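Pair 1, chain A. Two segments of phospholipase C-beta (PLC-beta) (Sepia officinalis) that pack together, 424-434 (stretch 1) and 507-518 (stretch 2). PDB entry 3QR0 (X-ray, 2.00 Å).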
# COMPACT_ATOMS: atom_id res chain seq x y z
N GLN A 424 21.12 7.22 30.44
CA GLN A 424 20.44 7.59 29.21
C GLN A 424 19.15 6.78 28.98
O GLN A 424 18.23 7.27 28.33
CB GLN A 424 21.40 7.55 28.02
CG GLN A 424 22.54 8.60 28.18
CD GLN A 424 23.24 8.97 26.88
OE1 GLN A 424 22.63 9.00 25.81
NE2 GLN A 424 24.53 9.27 26.98
N GLN A 425 19.08 5.57 29.53
CA GLN A 425 17.82 4.79 29.55
C GLN A 425 16.73 5.49 30.36
O GLN A 425 15.54 5.38 30.04
CB GLN A 425 18.04 3.37 30.10
CG GLN A 425 18.70 2.42 29.12
CD GLN A 425 18.65 0.97 29.57
OE1 GLN A 425 17.60 0.47 29.98
NE2 GLN A 425 19.78 0.28 29.49
N LYS A 426 17.12 6.18 31.43
CA LYS A 426 16.19 7.00 32.20
C LYS A 426 15.57 8.06 31.31
O LYS A 426 14.37 8.34 31.39
CB LYS A 426 16.88 7.66 33.39
CG LYS A 426 17.09 6.72 34.57
CD LYS A 426 18.04 7.33 35.59
CE LYS A 426 18.11 6.48 36.85
NZ LYS A 426 16.91 6.69 37.75
N LEU A 427 16.40 8.63 30.43
CA LEU A 427 15.95 9.65 29.49
C LEU A 427 15.06 9.05 28.40
O LEU A 427 14.07 9.67 28.03
CB LEU A 427 17.15 10.40 28.89
CG LEU A 427 17.97 11.18 29.92
CD1 LEU A 427 19.23 11.75 29.28
CD2 LEU A 427 17.14 12.29 30.55
N LEU A 428 15.40 7.86 27.90
CA LEU A 428 14.53 7.16 26.96
C LEU A 428 13.13 7.04 27.54
O LEU A 428 12.15 7.41 26.89
CB LEU A 428 15.05 5.75 26.63
CG LEU A 428 16.39 5.56 25.93
CD1 LEU A 428 16.69 4.07 25.78
CD2 LEU A 428 16.43 6.25 24.58
N ALA A 429 13.05 6.51 28.76
CA ALA A 429 11.77 6.32 29.45
C ALA A 429 11.05 7.64 29.67
O ALA A 429 9.84 7.73 29.45
CB ALA A 429 11.98 5.61 30.78
N GLN A 430 11.80 8.65 30.09
CA GLN A 430 11.24 9.98 30.32
C GLN A 430 10.63 10.56 29.05
O GLN A 430 9.50 11.04 29.07
CB GLN A 430 12.32 10.93 30.84
CG GLN A 430 11.82 12.33 31.13
CD GLN A 430 12.93 13.27 31.59
OE1 GLN A 430 13.88 12.85 32.25
NE2 GLN A 430 12.79 14.54 31.25
N TYR A 431 11.36 10.49 27.94
CA TYR A 431 10.89 11.06 26.67
C TYR A 431 9.72 10.27 26.07
O TYR A 431 8.86 10.86 25.41
CB TYR A 431 12.03 11.23 25.66
CG TYR A 431 13.17 12.11 26.14
CD1 TYR A 431 12.94 13.27 26.87
CD2 TYR A 431 14.49 11.77 25.85
CE1 TYR A 431 13.99 14.07 27.31
CE2 TYR A 431 15.55 12.56 26.28
CZ TYR A 431 15.29 13.71 27.00
OH TYR A 431 16.33 14.49 27.44
N CYS A 432 9.69 8.96 26.28
CA CYS A 432 8.52 8.16 25.91
C CYS A 432 7.30 8.67 26.65
O CYS A 432 6.25 8.90 26.04
CB CYS A 432 8.72 6.68 26.24
SG CYS A 432 9.80 5.80 25.10
N ASN A 433 7.43 8.86 27.96
CA ASN A 433 6.32 9.34 28.78
C ASN A 433 5.85 10.72 28.32
O ASN A 433 4.65 10.94 28.12
CB ASN A 433 6.71 9.37 30.26
CG ASN A 433 6.72 7.99 30.88
OD1 ASN A 433 5.72 7.27 30.86
ND2 ASN A 433 7.86 7.60 31.46
N GLU A 434 6.79 11.63 28.14
CA GLU A 434 6.46 13.01 27.77
C GLU A 434 5.93 13.13 26.34
O GLU A 434 5.01 13.90 26.09
CB GLU A 434 7.67 13.92 27.98
CG GLU A 434 8.02 14.10 29.46
CD GLU A 434 9.31 14.88 29.69
OE1 GLU A 434 9.96 15.31 28.71
OE2 GLU A 434 9.68 15.06 30.87
N GLU A 507 22.43 -6.57 23.66
CA GLU A 507 21.90 -5.30 24.16
C GLU A 507 22.39 -5.05 25.58
O GLU A 507 22.97 -5.94 26.20
CB GLU A 507 20.38 -5.35 24.19
CG GLU A 507 19.72 -5.43 22.85
CD GLU A 507 18.23 -5.65 22.98
OE1 GLU A 507 17.82 -6.83 23.01
OE2 GLU A 507 17.48 -4.65 23.11
N ALA A 508 22.14 -3.85 26.09
CA ALA A 508 22.41 -3.53 27.48
C ALA A 508 21.35 -4.17 28.37
O ALA A 508 20.28 -4.53 27.89
CB ALA A 508 22.43 -2.02 27.69
N GLU A 509 21.66 -4.31 29.66
CA GLU A 509 20.66 -4.78 30.63
C GLU A 509 19.61 -3.69 30.77
O GLU A 509 19.91 -2.50 30.61
CB GLU A 509 21.29 -5.06 32.00
CG GLU A 509 22.54 -5.93 32.00
CD GLU A 509 22.36 -7.24 31.27
OE1 GLU A 509 21.29 -7.87 31.41
OE2 GLU A 509 23.30 -7.65 30.56
N ALA A 510 18.38 -4.09 31.05
CA ALA A 510 17.29 -3.13 31.16
C ALA A 510 17.40 -2.36 32.47
O ALA A 510 17.64 -2.95 33.53
CB ALA A 510 15.94 -3.84 31.08
N ALA A 511 17.26 -1.05 32.38
CA ALA A 511 17.05 -0.22 33.56
C ALA A 511 15.61 -0.43 34.00
O ALA A 511 14.76 -0.84 33.20
CB ALA A 511 17.31 1.24 33.24
N GLU A 512 15.33 -0.14 35.27
CA GLU A 512 13.99 -0.35 35.81
C GLU A 512 12.94 0.55 35.15
O GLU A 512 11.80 0.13 34.96
CB GLU A 512 13.98 -0.16 37.34
CG GLU A 512 12.65 -0.53 38.00
CD GLU A 512 12.81 -1.04 39.43
OE1 GLU A 512 13.70 -0.55 40.16
OE2 GLU A 512 12.03 -1.93 39.82
N GLU A 513 13.32 1.77 34.77
CA GLU A 513 12.38 2.70 34.11
C GLU A 513 11.94 2.22 32.73
O GLU A 513 10.81 2.47 32.32
CB GLU A 513 12.97 4.11 33.99
CG GLU A 513 13.09 4.88 35.29
CD GLU A 513 14.38 4.61 36.04
OE1 GLU A 513 14.66 5.35 37.01
OE2 GLU A 513 15.12 3.66 35.68
N MET A 514 12.85 1.56 32.00
CA MET A 514 12.50 0.99 30.69
C MET A 514 11.74 -0.31 30.88
O MET A 514 10.71 -0.53 30.24
CB MET A 514 13.73 0.76 29.82
CG MET A 514 14.21 1.99 29.06
SD MET A 514 12.93 2.77 28.05
CE MET A 514 12.53 1.43 26.92
N SER A 515 12.25 -1.18 31.74
CA SER A 515 11.56 -2.42 32.10
C SER A 515 10.09 -2.17 32.46
O SER A 515 9.21 -2.91 32.01
CB SER A 515 12.29 -3.10 33.26
OG SER A 515 11.78 -4.41 33.49
N ALA A 516 9.84 -1.12 33.24
CA ALA A 516 8.49 -0.77 33.71
C ALA A 516 7.47 -0.52 32.61
O ALA A 516 6.28 -0.69 32.82
CB ALA A 516 8.56 0.46 34.64
N LEU A 517 7.93 -0.10 31.43
CA LEU A 517 7.04 0.18 30.31
C LEU A 517 6.65 -1.07 29.50
O LEU A 517 5.77 -1.00 28.65
CB LEU A 517 7.67 1.21 29.38
CG LEU A 517 8.13 2.52 30.03
CD1 LEU A 517 8.79 3.41 29.00
CD2 LEU A 517 6.98 3.24 30.72
N VAL A 518 7.30 -2.20 29.78
CA VAL A 518 7.07 -3.44 29.03
C VAL A 518 6.01 -4.28 29.71
O VAL A 518 6.00 -4.41 30.93
CB VAL A 518 8.38 -4.26 28.88
CG1 VAL A 518 8.14 -5.50 28.04
CG2 VAL A 518 9.48 -3.39 28.27
O HOH W 1 16.96 3.26 37.36

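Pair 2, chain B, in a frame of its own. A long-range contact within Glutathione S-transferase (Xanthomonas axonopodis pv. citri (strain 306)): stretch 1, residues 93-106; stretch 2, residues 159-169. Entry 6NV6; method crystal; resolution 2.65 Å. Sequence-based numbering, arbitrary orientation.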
# COMPACT_ATOMS: atom_id res chain seq x y z
N LEU B 93 8.38 -14.55 -0.98
CA LEU B 93 7.86 -14.25 0.36
C LEU B 93 7.01 -12.99 0.35
O LEU B 93 5.88 -12.99 0.84
CB LEU B 93 9.01 -14.11 1.36
CG LEU B 93 9.87 -15.35 1.57
CD1 LEU B 93 11.19 -14.94 2.20
CD2 LEU B 93 9.13 -16.38 2.43
N GLY B 94 7.55 -11.90 -0.19
CA GLY B 94 6.79 -10.67 -0.23
C GLY B 94 5.85 -10.61 -1.41
O GLY B 94 4.87 -9.86 -1.41
N ASP B 95 6.15 -11.41 -2.44
CA ASP B 95 5.28 -11.45 -3.61
C ASP B 95 3.86 -11.85 -3.23
O ASP B 95 2.89 -11.26 -3.72
CB ASP B 95 5.85 -12.43 -4.64
CG ASP B 95 5.56 -11.99 -6.06
OD1 ASP B 95 4.83 -10.99 -6.25
OD2 ASP B 95 6.07 -12.65 -6.98
N ARG B 96 3.73 -12.83 -2.34
CA ARG B 96 2.41 -13.32 -1.95
C ARG B 96 1.59 -12.26 -1.23
O ARG B 96 0.35 -12.30 -1.28
CB ARG B 96 2.57 -14.54 -1.06
CG ARG B 96 3.10 -14.17 0.31
CD ARG B 96 3.07 -15.31 1.24
NE ARG B 96 4.15 -16.22 0.95
CZ ARG B 96 5.11 -16.53 1.81
NH1 ARG B 96 5.11 -15.98 3.01
NH2 ARG B 96 6.06 -17.38 1.46
N TRP B 97 2.24 -11.32 -0.54
CA TRP B 97 1.50 -10.29 0.16
C TRP B 97 1.09 -9.19 -0.80
O TRP B 97 0.09 -8.51 -0.56
CB TRP B 97 2.31 -9.75 1.33
CG TRP B 97 2.39 -10.76 2.42
CD1 TRP B 97 3.46 -11.52 2.75
CD2 TRP B 97 1.32 -11.16 3.29
NE1 TRP B 97 3.14 -12.37 3.78
CE2 TRP B 97 1.83 -12.16 4.13
CE3 TRP B 97 -0.01 -10.77 3.44
CZ2 TRP B 97 1.06 -12.78 5.12
CZ3 TRP B 97 -0.78 -11.37 4.41
CH2 TRP B 97 -0.24 -12.37 5.24
N MET B 98 1.83 -9.04 -1.90
CA MET B 98 1.38 -8.14 -2.95
C MET B 98 0.08 -8.63 -3.57
O MET B 98 -0.89 -7.87 -3.68
CB MET B 98 2.47 -7.99 -4.00
CG MET B 98 3.81 -7.52 -3.45
SD MET B 98 5.03 -7.24 -4.75
CE MET B 98 4.47 -5.63 -5.35
N ASP B 99 0.04 -9.90 -3.97
CA ASP B 99 -1.19 -10.48 -4.52
C ASP B 99 -2.31 -10.51 -3.49
O ASP B 99 -3.46 -10.22 -3.81
CB ASP B 99 -0.92 -11.88 -5.03
CG ASP B 99 -0.38 -11.90 -6.44
OD1 ASP B 99 -0.54 -10.89 -7.16
OD2 ASP B 99 0.20 -12.94 -6.81
N TRP B 100 -1.99 -10.87 -2.24
CA TRP B 100 -3.01 -10.97 -1.20
C TRP B 100 -3.63 -9.61 -0.89
O TRP B 100 -4.83 -9.51 -0.61
CB TRP B 100 -2.38 -11.60 0.04
CG TRP B 100 -3.29 -11.75 1.23
CD1 TRP B 100 -4.00 -12.85 1.57
CD2 TRP B 100 -3.52 -10.78 2.25
NE1 TRP B 100 -4.69 -12.63 2.74
CE2 TRP B 100 -4.41 -11.36 3.18
CE3 TRP B 100 -3.07 -9.47 2.48
CZ2 TRP B 100 -4.86 -10.68 4.30
CZ3 TRP B 100 -3.53 -8.79 3.61
CH2 TRP B 100 -4.41 -9.40 4.50
N THR B 101 -2.83 -8.54 -0.93
CA THR B 101 -3.38 -7.21 -0.70
C THR B 101 -4.47 -6.90 -1.71
O THR B 101 -5.55 -6.40 -1.36
CB THR B 101 -2.27 -6.16 -0.75
OG1 THR B 101 -1.35 -6.37 0.32
CG2 THR B 101 -2.85 -4.76 -0.62
N THR B 102 -4.22 -7.20 -2.98
CA THR B 102 -5.22 -6.96 -4.00
C THR B 102 -6.34 -8.00 -3.94
O THR B 102 -7.53 -7.65 -3.94
CB THR B 102 -4.56 -6.95 -5.38
OG1 THR B 102 -3.59 -5.89 -5.42
CG2 THR B 102 -5.61 -6.75 -6.46
N SER B 103 -5.98 -9.29 -3.89
CA SER B 103 -6.98 -10.33 -4.04
C SER B 103 -7.93 -10.42 -2.85
O SER B 103 -9.09 -10.83 -3.02
CB SER B 103 -6.29 -11.68 -4.27
OG SER B 103 -5.96 -12.30 -3.05
N THR B 104 -7.48 -10.04 -1.65
CA THR B 104 -8.23 -10.40 -0.46
C THR B 104 -8.54 -9.21 0.44
O THR B 104 -9.62 -9.14 1.04
CB THR B 104 -7.46 -11.47 0.33
OG1 THR B 104 -7.27 -12.62 -0.49
CG2 THR B 104 -8.22 -11.88 1.59
N PHE B 105 -7.63 -8.25 0.55
CA PHE B 105 -7.82 -7.20 1.54
C PHE B 105 -8.45 -5.94 0.96
O PHE B 105 -9.31 -5.33 1.60
CB PHE B 105 -6.49 -6.85 2.21
CG PHE B 105 -6.60 -5.71 3.18
CD1 PHE B 105 -7.21 -5.90 4.40
CD2 PHE B 105 -6.11 -4.45 2.87
CE1 PHE B 105 -7.32 -4.86 5.31
CE2 PHE B 105 -6.21 -3.39 3.77
CZ PHE B 105 -6.82 -3.59 4.99
N ALA B 106 -8.03 -5.53 -0.24
CA ALA B 106 -8.35 -4.19 -0.72
C ALA B 106 -9.86 -3.98 -0.88
O ALA B 106 -10.38 -2.91 -0.55
CB ALA B 106 -7.62 -3.93 -2.03
N ALA B 159 11.31 -4.79 1.53
CA ALA B 159 11.44 -4.84 0.07
C ALA B 159 10.07 -4.56 -0.54
O ALA B 159 9.12 -4.20 0.18
CB ALA B 159 12.01 -6.18 -0.39
N MET B 160 9.96 -4.71 -1.86
CA MET B 160 8.74 -4.35 -2.58
C MET B 160 7.50 -5.03 -2.01
O MET B 160 6.40 -4.48 -2.11
CB MET B 160 8.90 -4.73 -4.05
CG MET B 160 9.31 -6.20 -4.23
SD MET B 160 9.22 -6.76 -5.94
CE MET B 160 9.70 -5.24 -6.71
N GLY B 161 7.67 -6.22 -1.44
CA GLY B 161 6.54 -6.97 -0.94
C GLY B 161 5.79 -6.27 0.17
O GLY B 161 4.59 -6.50 0.35
N ASP B 162 6.46 -5.39 0.91
CA ASP B 162 5.78 -4.65 1.97
C ASP B 162 4.98 -3.46 1.46
O ASP B 162 4.16 -2.90 2.20
CB ASP B 162 6.80 -4.14 2.99
CG ASP B 162 7.44 -5.25 3.78
OD1 ASP B 162 8.39 -5.89 3.27
OD2 ASP B 162 6.99 -5.47 4.93
N ILE B 163 5.17 -3.07 0.21
CA ILE B 163 4.69 -1.78 -0.27
C ILE B 163 3.18 -1.77 -0.50
O ILE B 163 2.52 -0.83 -0.05
CB ILE B 163 5.48 -1.37 -1.52
CG1 ILE B 163 6.89 -0.94 -1.13
CG2 ILE B 163 4.77 -0.26 -2.29
CD1 ILE B 163 7.78 -0.63 -2.30
N PRO B 164 2.57 -2.76 -1.17
CA PRO B 164 1.11 -2.67 -1.37
C PRO B 164 0.31 -2.63 -0.08
O PRO B 164 -0.49 -1.70 0.12
CB PRO B 164 0.80 -3.92 -2.21
CG PRO B 164 2.07 -4.22 -2.90
CD PRO B 164 3.15 -3.87 -1.95
N LEU B 165 0.50 -3.60 0.83
CA LEU B 165 -0.21 -3.54 2.10
C LEU B 165 0.24 -2.35 2.95
O LEU B 165 -0.58 -1.77 3.68
CB LEU B 165 -0.03 -4.84 2.89
CG LEU B 165 -0.88 -4.95 4.15
CD1 LEU B 165 -2.37 -4.88 3.83
CD2 LEU B 165 -0.55 -6.22 4.91
N GLY B 166 1.52 -1.97 2.87
CA GLY B 166 2.00 -0.83 3.62
C GLY B 166 1.30 0.46 3.24
O GLY B 166 1.11 1.34 4.09
N SER B 167 0.90 0.60 1.97
CA SER B 167 0.21 1.81 1.56
C SER B 167 -1.24 1.82 2.03
O SER B 167 -1.82 2.89 2.23
CB SER B 167 0.29 1.97 0.04
OG SER B 167 1.59 1.69 -0.46
N PHE B 168 -1.85 0.64 2.20
CA PHE B 168 -3.19 0.59 2.78
C PHE B 168 -3.14 0.80 4.29
O PHE B 168 -4.01 1.49 4.85
CB PHE B 168 -3.87 -0.75 2.49
CG PHE B 168 -4.45 -0.86 1.11
CD1 PHE B 168 -5.72 -0.40 0.84
CD2 PHE B 168 -3.72 -1.44 0.08
CE1 PHE B 168 -6.26 -0.51 -0.43
CE2 PHE B 168 -4.25 -1.55 -1.19
CZ PHE B 168 -5.53 -1.08 -1.45
N ILE B 169 -2.13 0.24 4.95
CA ILE B 169 -2.14 0.18 6.41
C ILE B 169 -1.99 1.56 7.03
O ILE B 169 -2.30 1.74 8.22
CB ILE B 169 -1.05 -0.78 6.93
CG1 ILE B 169 -1.61 -1.60 8.09
CG2 ILE B 169 0.20 -0.03 7.33
CD1 ILE B 169 -2.63 -2.62 7.66

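Pair 1 fastens its two segments with directed polar bonds, whereas pair 2 has no hydrogen bond across its contact and relies on close packing alone. The contrast is plain at one matched position, A:Gln425 and B:Trp97. The amide of A:Gln425 both accepts and donates: A:Ala511 N gives its hydrogen to A:Gln425 OE1 at 2.9 Å, and A:Gln425 NE2 donates to A:Glu509 O at 3.0 Å, both nearly straight. Glutamine suits this place because one planar group can satisfy a backbone NH and a backbone carbonyl together, just where the second segment enters its helical turn. B:Trp97 brings only its CB near, 4.1 Å from B:Gly161 O. Here the close approach is made by glycines: B:Gly94 O lies 3.4 Å from B:Gly161 CA, and an ideal CB on B:Gly161 would stand 2.4 Å from B:Gly94 CA, a clash.

Behind these differences lies one backbone arrangement. A helix carries a second segment with a helical turn across it, and 14 central residues superpose with an RMSD of 0.7 Å. A:Ala429 matches B:Thr101 within the first helix, facing A:Met514 and A:Leu517 in pair 1 and their counterparts B:Leu165 and B:Phe168 in pair 2. The backbones come about equally close in both, A:Ala429 CA 5.5 Å from A:Met514 CA and B:Thr101 CA 5.6 Å from B:Leu165 CA; alanine is small enough for this spacing, and threonine, only slightly larger, fits it too. B:Thr101 OG1 donates to B:Trp97 O at 2.7 Å within its own helix, which satisfies the hydroxyl in a buried site, while B:Thr101 CG2 reaches B:Phe168 CD2 at 3.5 Å.

A:Lys426 and B:Met98 also match, but differ in chemistry. The long lysine extends along the exposed margin to a salt bridge, A:Lys426 NZ to A:Glu513 OE1 at 2.7 Å. At the matched, buried positions, the flexible, unbranched methionine meets a proline instead, B:Met98 CE lying 3.7 Å from B:Pro164 CG.

Two further matches, A:Leu428 with B:Trp100 and A:Leu517 with B:Phe168, are apolar in both. A:Leu428 CB touches A:Met514 SD at 3.9 Å; in pair 2 the larger B:Trp100 presents its ring edge, with CZ3 4.1 Å from B:Leu165 CD1. A:Leu517 fills its place with aliphatic branches, its CD1 4.3 Å from A:Cys432 CB. B:Phe168 offers a broad ring, whose face receives the edge of B:Phe105 in an offset edge-to-face pair, centroids 5.9 Å apart and planes at 89°, while B:Ala106 CB, small enough to fit closely, lies 3.6 Å from B:Phe168 CZ.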